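Local coordinates for diaminopimelate decarboxylase (Phaeodactylum tricornutum, PDB 7JPJ) that decarboxylates diaminopimelate to lysine with the help of pyridoxal 5'-phosphate, shows substrate promiscuity and works as an obligate dimer, at the interface of chains A and B. Coordinates in Å, arbitrary orientation; residue numbers count along the deposited sequence, not the author numbering. Chains: chain A/B, Diaminopimelate decarboxylase.

Contact 1: the interface of chains A and B. Residues chain A 63-65, 88, 424-426; chain B 436-438.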
ATOM      1  N   PRO A  63      11.332   9.852  -3.377  1.00 18.88           N
ATOM      2  CA  PRO A  63      12.582   9.653  -4.124  1.00 19.13           C
ATOM      3  C   PRO A  63      12.672  10.394  -5.451  1.00 19.01           C
ATOM      4  O   PRO A  63      13.541  10.066  -6.265  1.00 19.57           O
ATOM      5  CB  PRO A  63      12.607   8.134  -4.343  1.00 19.60           C
ATOM      6  CG  PRO A  63      11.156   7.691  -4.241  1.00 19.40           C
ATOM      7  CD  PRO A  63      10.327   8.829  -3.708  1.00 18.93           C
ATOM      8  N   ASN A  64      11.811  11.382  -5.689  1.00 18.38           N
ATOM      9  CA  ASN A  64      11.865  12.118  -6.948  1.00 18.49           C
ATOM     10  C   ASN A  64      13.218  12.799  -7.121  1.00 18.71           C
ATOM     11  O   ASN A  64      13.773  13.371  -6.179  1.00 18.41           O
ATOM     12  CB  ASN A  64      10.746  13.157  -7.016  1.00 18.46           C
ATOM     13  CG  ASN A  64      10.654  13.825  -8.379  1.00 19.15           C
ATOM     14  OD1 ASN A  64      11.455  14.700  -8.708  1.00 19.46           O
ATOM     15  ND2 ASN A  64       9.679  13.409  -9.181  1.00 19.49           N
ATOM     16  N   ALA A  65      13.745  12.738  -8.348  1.00 18.61           N
ATOM     17  CA  ALA A  65      15.108  13.197  -8.599  1.00 18.98           C
ATOM     18  C   ALA A  65      15.258  14.689  -8.331  1.00 18.94           C
ATOM     19  O   ALA A  65      16.304  15.137  -7.845  1.00 18.91           O
ATOM     20  CB  ALA A  65      15.514  12.868 -10.033  1.00 19.82           C
ATOM     21  N   ARG A  88      19.668   4.710  -7.570  1.00 19.72           N
ATOM     22  CA  ARG A  88      18.735   5.753  -7.983  1.00 19.36           C
ATOM     23  C   ARG A  88      19.290   7.140  -7.673  1.00 19.42           C
ATOM     24  O   ARG A  88      19.236   8.045  -8.515  1.00 19.59           O
ATOM     25  CB  ARG A  88      17.384   5.539  -7.298  1.00 18.73           C
ATOM     26  CG  ARG A  88      16.254   6.406  -7.825  1.00 18.46           C
ATOM     27  CD  ARG A  88      14.925   6.003  -7.199  1.00 17.97           C
ATOM     28  NE  ARG A  88      13.798   6.729  -7.779  1.00 17.85           N
ATOM     29  CZ  ARG A  88      12.523   6.475  -7.502  1.00 17.56           C
ATOM     30  NH1 ARG A  88      12.205   5.507  -6.655  1.00 17.31           N
ATOM     31  NH2 ARG A  88      11.564   7.188  -8.074  1.00 17.59           N
ATOM     32  N   ILE A 424       7.495  17.542 -12.966  1.00 20.37           N
ATOM     33  CA  ILE A 424       8.694  16.761 -12.686  1.00 20.57           C
ATOM     34  C   ILE A 424       8.470  15.263 -12.846  1.00 20.29           C
ATOM     35  O   ILE A 424       9.422  14.488 -12.704  1.00 20.50           O
ATOM     36  CB  ILE A 424       9.257  17.071 -11.284  1.00 20.73           C
ATOM     37  CG1 ILE A 424       8.196  16.847 -10.211  1.00 20.31           C
ATOM     38  CG2 ILE A 424       9.772  18.494 -11.223  1.00 21.16           C
ATOM     39  CD1 ILE A 424       8.670  17.192  -8.820  1.00 20.52           C
ATOM     40  N   ARG A 425       7.244  14.834 -13.139  1.00 20.67           N
ATOM     41  CA  ARG A 425       6.961  13.435 -13.454  1.00 20.41           C
ATOM     42  C   ARG A 425       5.636  13.402 -14.200  1.00 19.58           C
ATOM     43  O   ARG A 425       4.596  13.710 -13.613  1.00 20.87           O
ATOM     44  CB  ARG A 425       6.898  12.579 -12.197  1.00 21.32           C
ATOM     45  CG  ARG A 425       6.890  11.079 -12.479  1.00 19.33           C
ATOM     46  CD  ARG A 425       6.898  10.280 -11.188  1.00 20.27           C
ATOM     47  NE  ARG A 425       5.575  10.199 -10.575  1.00 20.89           N
ATOM     48  CZ  ARG A 425       5.340   9.659  -9.384  1.00 20.53           C
ATOM     49  NH1 ARG A 425       6.343   9.161  -8.671  1.00 21.17           N
ATOM     50  NH2 ARG A 425       4.106   9.626  -8.899  1.00 20.02           N
ATOM     51  N   LYS A 426       5.674  13.035 -15.476  1.00 19.32           N
ATOM     52  CA  LYS A 426       4.453  12.987 -16.265  1.00 21.00           C
ATOM     53  C   LYS A 426       3.568  11.830 -15.815  1.00 20.03           C
ATOM     54  O   LYS A 426       4.041  10.833 -15.262  1.00 20.98           O
ATOM     55  CB  LYS A 426       4.779  12.863 -17.756  1.00 20.31           C
ATOM     56  CG  LYS A 426       5.683  11.693 -18.118  1.00 22.70           C
ATOM     57  CD  LYS A 426       5.948  11.649 -19.621  1.00 22.44           C
ATOM     58  CE  LYS A 426       6.961  10.571 -19.988  1.00 23.00           C
ATOM     59  NZ  LYS A 426       7.184  10.493 -21.462  1.00 28.06           N
TER
ATOM     60  N   ASN B 436       9.260   7.980 -16.026  1.00 21.81           N
ATOM     61  CA  ASN B 436       8.340   9.064 -16.333  1.00 20.89           C
ATOM     62  C   ASN B 436       8.717  10.372 -15.652  1.00 20.54           C
ATOM     63  O   ASN B 436       7.942  11.331 -15.710  1.00 21.60           O
ATOM     64  CB  ASN B 436       6.915   8.670 -15.941  1.00 20.21           C
ATOM     65  CG  ASN B 436       6.279   7.732 -16.939  1.00 20.02           C
ATOM     66  OD1 ASN B 436       6.653   7.710 -18.112  1.00 21.48           O
ATOM     67  ND2 ASN B 436       5.312   6.946 -16.479  1.00 18.72           N
ATOM     68  N   GLU B 437       9.889  10.423 -15.029  1.00 19.72           N
ATOM     69  CA  GLU B 437      10.338  11.648 -14.320  1.00 19.90           C
ATOM     70  C   GLU B 437      10.939  12.655 -15.297  1.00 20.61           C
ATOM     71  O   GLU B 437      11.645  12.238 -16.207  1.00 20.99           O
ATOM     72  CB  GLU B 437      11.221  11.335 -13.116  1.00 19.75           C
ATOM     73  CG  GLU B 437      10.539  10.588 -11.993  1.00 19.17           C
ATOM     74  CD  GLU B 437      11.391  10.369 -10.755  1.00 19.02           C
ATOM     75  OE1 GLU B 437      12.599  10.639 -10.809  1.00 19.42           O
ATOM     76  OE2 GLU B 437      10.845   9.910  -9.743  1.00 19.30           O
ATOM     77  N   ILE B 438      10.625  13.936 -15.109  1.00 23.45           N
ATOM     78  CA  ILE B 438      11.131  15.026 -15.983  1.00 22.62           C
ATOM     79  C   ILE B 438      12.038  15.928 -15.155  1.00 23.07           C
ATOM     80  O   ILE B 438      11.692  16.231 -14.023  1.00 26.35           O
ATOM     81  CB  ILE B 438       9.980  15.815 -16.645  1.00 23.92           C
ATOM     82  CG1 ILE B 438       8.738  14.957 -16.891  1.00 22.40           C
ATOM     83  CG2 ILE B 438      10.449  16.503 -17.914  1.00 23.02           C
ATOM     84  CD1 ILE B 438       8.793  14.166 -18.170  1.00 23.05           C
TER
HETATM   85  O   HOH W   1      12.594  14.961 -11.580  1.00 17.37           O
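A:Arg88 meets B:Glu437 in a salt bridge and hydrogen bond at the edge of the guanidinium, NH2 3.3 Å from OE2, with the oxygen in the guanidinium plane but approached from above the carboxylate plane; an arginine suits the place as the cationic mate of the acid. One face of that guanidinium is covered by CB of A:Pro63, which sits over its centre and is likely to limit its turning. The amide of A:Asn64 stacks on the same carboxylate, the planes 28° apart and ND2 3.7 Å from OE2. A long acid suits this place because its chain, extended beyond CG (chi2 -176°), carries the charge from the C-terminal segment of chain B to the start of helix 65-73. There OE1 faces the backbone N of A:Ala65 in a weak hydrogen bond, and the helix N-terminus would probably favour the negative charge. On the way, CG of B:Glu437 packs against the methylenes of A:Arg425, 3.7 Å from its CG.

The backbones pair as an antiparallel beta bridge between A:Arg425 and B:Glu437, a pairing that helps join the subunits of this obligate dimer. B:Ile438 N donates to A:Ile424 O at 2.7 Å, and A:Lys426 N donates to B:Asn436 O at 2.8 Å. The flexible aliphatic stem of A:Lys426 crosses B:Ile438 at about a right angle. A water also spans the chains, 3.1 Å from the side-chain carbonyl OD1 of A:Asn64 and 2.9 Å from the backbone O of B:Ile438.

Contact 2: the interface of chains A and B. Residues chain A 60, 325, 395, 398-399; chain B 358, 404-405.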
ATOM      1  N   LYS A  60      13.649   7.377   1.079  1.00 20.60           N
ATOM      2  CA  LYS A  60      12.499   6.480   1.035  1.00 20.33           C
ATOM      3  C   LYS A  60      11.183   7.218   1.239  1.00 20.94           C
ATOM      4  O   LYS A  60      10.125   6.685   0.892  1.00 21.16           O
ATOM      5  CB  LYS A  60      12.645   5.381   2.090  1.00 17.81           C
ATOM      6  CG  LYS A  60      12.386   5.851   3.514  1.00 17.08           C
ATOM      7  CD  LYS A  60      12.954   4.879   4.535  1.00 16.30           C
ATOM      8  CE  LYS A  60      12.738   5.377   5.953  1.00 15.86           C
ATOM      9  NZ  LYS A  60      13.510   4.583   6.946  1.00 15.68           N
ATOM     10  N   TYR A 325      -2.651   3.627   8.668  1.00 20.09           N
ATOM     11  CA  TYR A 325      -2.456   3.985  10.065  1.00 19.81           C
ATOM     12  C   TYR A 325      -3.654   4.666  10.707  1.00 19.72           C
ATOM     13  O   TYR A 325      -3.696   4.763  11.938  1.00 19.59           O
ATOM     14  CB  TYR A 325      -1.237   4.909  10.219  1.00 18.78           C
ATOM     15  CG  TYR A 325       0.000   4.452   9.480  1.00 18.96           C
ATOM     16  CD1 TYR A 325       0.581   3.221   9.755  1.00 19.68           C
ATOM     17  CD2 TYR A 325       0.594   5.259   8.512  1.00 18.08           C
ATOM     18  CE1 TYR A 325       1.715   2.801   9.085  1.00 19.75           C
ATOM     19  CE2 TYR A 325       1.727   4.849   7.837  1.00 18.22           C
ATOM     20  CZ  TYR A 325       2.284   3.617   8.127  1.00 19.12           C
ATOM     21  OH  TYR A 325       3.414   3.196   7.460  1.00 19.27           O
ATOM     22  N   TYR A 395       6.095   9.553   2.376  1.00 16.43           N
ATOM     23  CA  TYR A 395       5.475   8.229   2.418  1.00 16.47           C
ATOM     24  C   TYR A 395       4.081   8.238   1.791  1.00 15.44           C
ATOM     25  O   TYR A 395       3.154   7.589   2.279  1.00 15.37           O
ATOM     26  CB  TYR A 395       5.434   7.688   3.848  1.00 17.33           C
ATOM     27  CG  TYR A 395       6.792   7.677   4.505  1.00 18.55           C
ATOM     28  CD1 TYR A 395       7.749   6.745   4.140  1.00 19.36           C
ATOM     29  CD2 TYR A 395       7.122   8.606   5.483  1.00 19.06           C
ATOM     30  CE1 TYR A 395       8.995   6.728   4.731  1.00 20.63           C
ATOM     31  CE2 TYR A 395       8.365   8.600   6.083  1.00 20.33           C
ATOM     32  CZ  TYR A 395       9.300   7.658   5.702  1.00 21.11           C
ATOM     33  OH  TYR A 395      10.544   7.642   6.292  1.00 22.53           O
ATOM     34  N   GLY A 398       5.974   7.907  -2.530  1.00 17.91           N
ATOM     35  CA  GLY A 398       6.952   6.849  -2.363  1.00 19.31           C
ATOM     36  C   GLY A 398       6.449   5.595  -1.682  1.00 19.15           C
ATOM     37  O   GLY A 398       7.204   4.623  -1.584  1.00 20.23           O
ATOM     38  N   MET A 399       5.203   5.586  -1.206  1.00 20.22           N
ATOM     39  CA  MET A 399       4.650   4.404  -0.556  1.00 20.08           C
ATOM     40  C   MET A 399       3.128   4.416  -0.632  1.00 18.98           C
ATOM     41  O   MET A 399       2.448   4.863   0.297  1.00 17.74           O
ATOM     42  CB  MET A 399       5.121   4.318   0.899  1.00 19.62           C
ATOM     43  CG  MET A 399       4.464   3.213   1.717  1.00 19.61           C
ATOM     44  SD  MET A 399       4.505   3.534   3.488  1.00 18.71           S
ATOM     45  CE  MET A 399       2.812   4.051   3.761  1.00 17.34           C
TER
ATOM     46  N   GLU B 358      11.044  -0.314   7.660  1.00 23.51           N
ATOM     47  CA  GLU B 358       9.722   0.098   8.114  1.00 23.50           C
ATOM     48  C   GLU B 358       9.336  -0.774   9.297  1.00 23.49           C
ATOM     49  O   GLU B 358       9.350  -2.005   9.187  1.00 23.23           O
ATOM     50  CB  GLU B 358       8.692  -0.037   6.988  1.00 23.43           C
ATOM     51  CG  GLU B 358       7.253   0.024   7.456  1.00 23.40           C
ATOM     52  CD  GLU B 358       6.664   1.411   7.326  1.00 23.96           C
ATOM     53  OE1 GLU B 358       7.406   2.401   7.517  1.00 24.32           O
ATOM     54  OE2 GLU B 358       5.456   1.505   7.025  1.00 24.00           O
ATOM     55  N   TYR B 404       8.288   0.856  -3.156  1.00 20.54           N
ATOM     56  CA  TYR B 404       8.736   1.386  -1.877  1.00 20.36           C
ATOM     57  C   TYR B 404      10.162   0.921  -1.624  1.00 20.67           C
ATOM     58  O   TYR B 404      10.494  -0.245  -1.848  1.00 20.80           O
ATOM     59  CB  TYR B 404       7.807   0.922  -0.756  1.00 19.55           C
ATOM     60  CG  TYR B 404       8.072   1.545   0.598  1.00 19.23           C
ATOM     61  CD1 TYR B 404       8.314   2.909   0.729  1.00 19.56           C
ATOM     62  CD2 TYR B 404       8.056   0.769   1.750  1.00 18.67           C
ATOM     63  CE1 TYR B 404       8.543   3.479   1.967  1.00 19.79           C
ATOM     64  CE2 TYR B 404       8.286   1.329   2.992  1.00 18.39           C
ATOM     65  CZ  TYR B 404       8.528   2.683   3.095  1.00 18.93           C
ATOM     66  OH  TYR B 404       8.756   3.235   4.335  1.00 19.44           O
ATOM     67  N   ASN B 405      11.012   1.847  -1.174  1.00 19.79           N
ATOM     68  CA  ASN B 405      12.460   1.650  -1.119  1.00 20.38           C
ATOM     69  C   ASN B 405      13.039   1.320  -2.490  1.00 19.86           C
ATOM     70  O   ASN B 405      14.117   0.724  -2.587  1.00 19.21           O
ATOM     71  CB  ASN B 405      12.855   0.564  -0.109  1.00 19.62           C
ATOM     72  CG  ASN B 405      12.339   0.849   1.287  1.00 19.38           C
ATOM     73  OD1 ASN B 405      11.405   1.629   1.468  1.00 18.68           O
ATOM     74  ND2 ASN B 405      12.944   0.210   2.283  1.00 18.19           N
TER
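Apolar packing centres on the ring of B:Tyr404, which chain B inserts against A:Met399 in this dimer of a fold-type III pyridoxal-phosphate decarboxylase. In this family the active sites form at the dimer interface, and A:Lys60 is the lysine expected to carry the cofactor, although no such adduct is present here; its backbone O lies 3.7 Å from CE1 of B:Tyr404. With CG anti to the backbone N (chi1 -173°), the tyrosine lies alongside A:Met399, whose CG is over the centre of one face; the methionine CB is 3.5 Å from CD1. A tyrosine suits this place because its broad flat ring takes the pliable methionine on one face while its tip reaches A:Tyr395. The opposite face takes OD1 of B:Asn405, from the tyrosine's own chain, 3.2 Å above the plane, so the ring is sandwiched. At the tip, OH comes 3.5 Å from CE1 of A:Tyr395, the two aromatic side chains crossing obliquely. A leucine in place of B:Tyr404 would probably open a gap beside A:Met399 and A:Tyr395 and leave the methionine side chain freer to turn.

Polar contact is made by A:Tyr325 and B:Glu358, which reach toward each other tip to tip. The phenol OH and carboxylate OE2 are 2.7 Å apart, a hydrogen bond in which the phenol can donate; OE2 lies in the ring plane, while the carboxylate is turned 57° from it. Glutamate has the reach for this meeting, its chain bent at chi2 (96°).

Contact 1 and contact 2 belong to one two-fold interface, so each recurs with the chains exchanged; the centres of their C-alpha atoms are about 16 Å apart. They share no residue, but chain A's 3-10 helix 59-61, which gives A:Lys60 to contact 2, is followed within a few residues by the contact 1 segment leading into helix 65-73. Their centres lie about 27 and 22 Å from A:Cys357, the predicted proton donor. Contact 2 brings the expected cofactor lysine together with B:Glu358, neighbour of chain B's predicted proton donor, and so is likely to link dimerisation to active-site shape; contact 1 braces the dimer farther out.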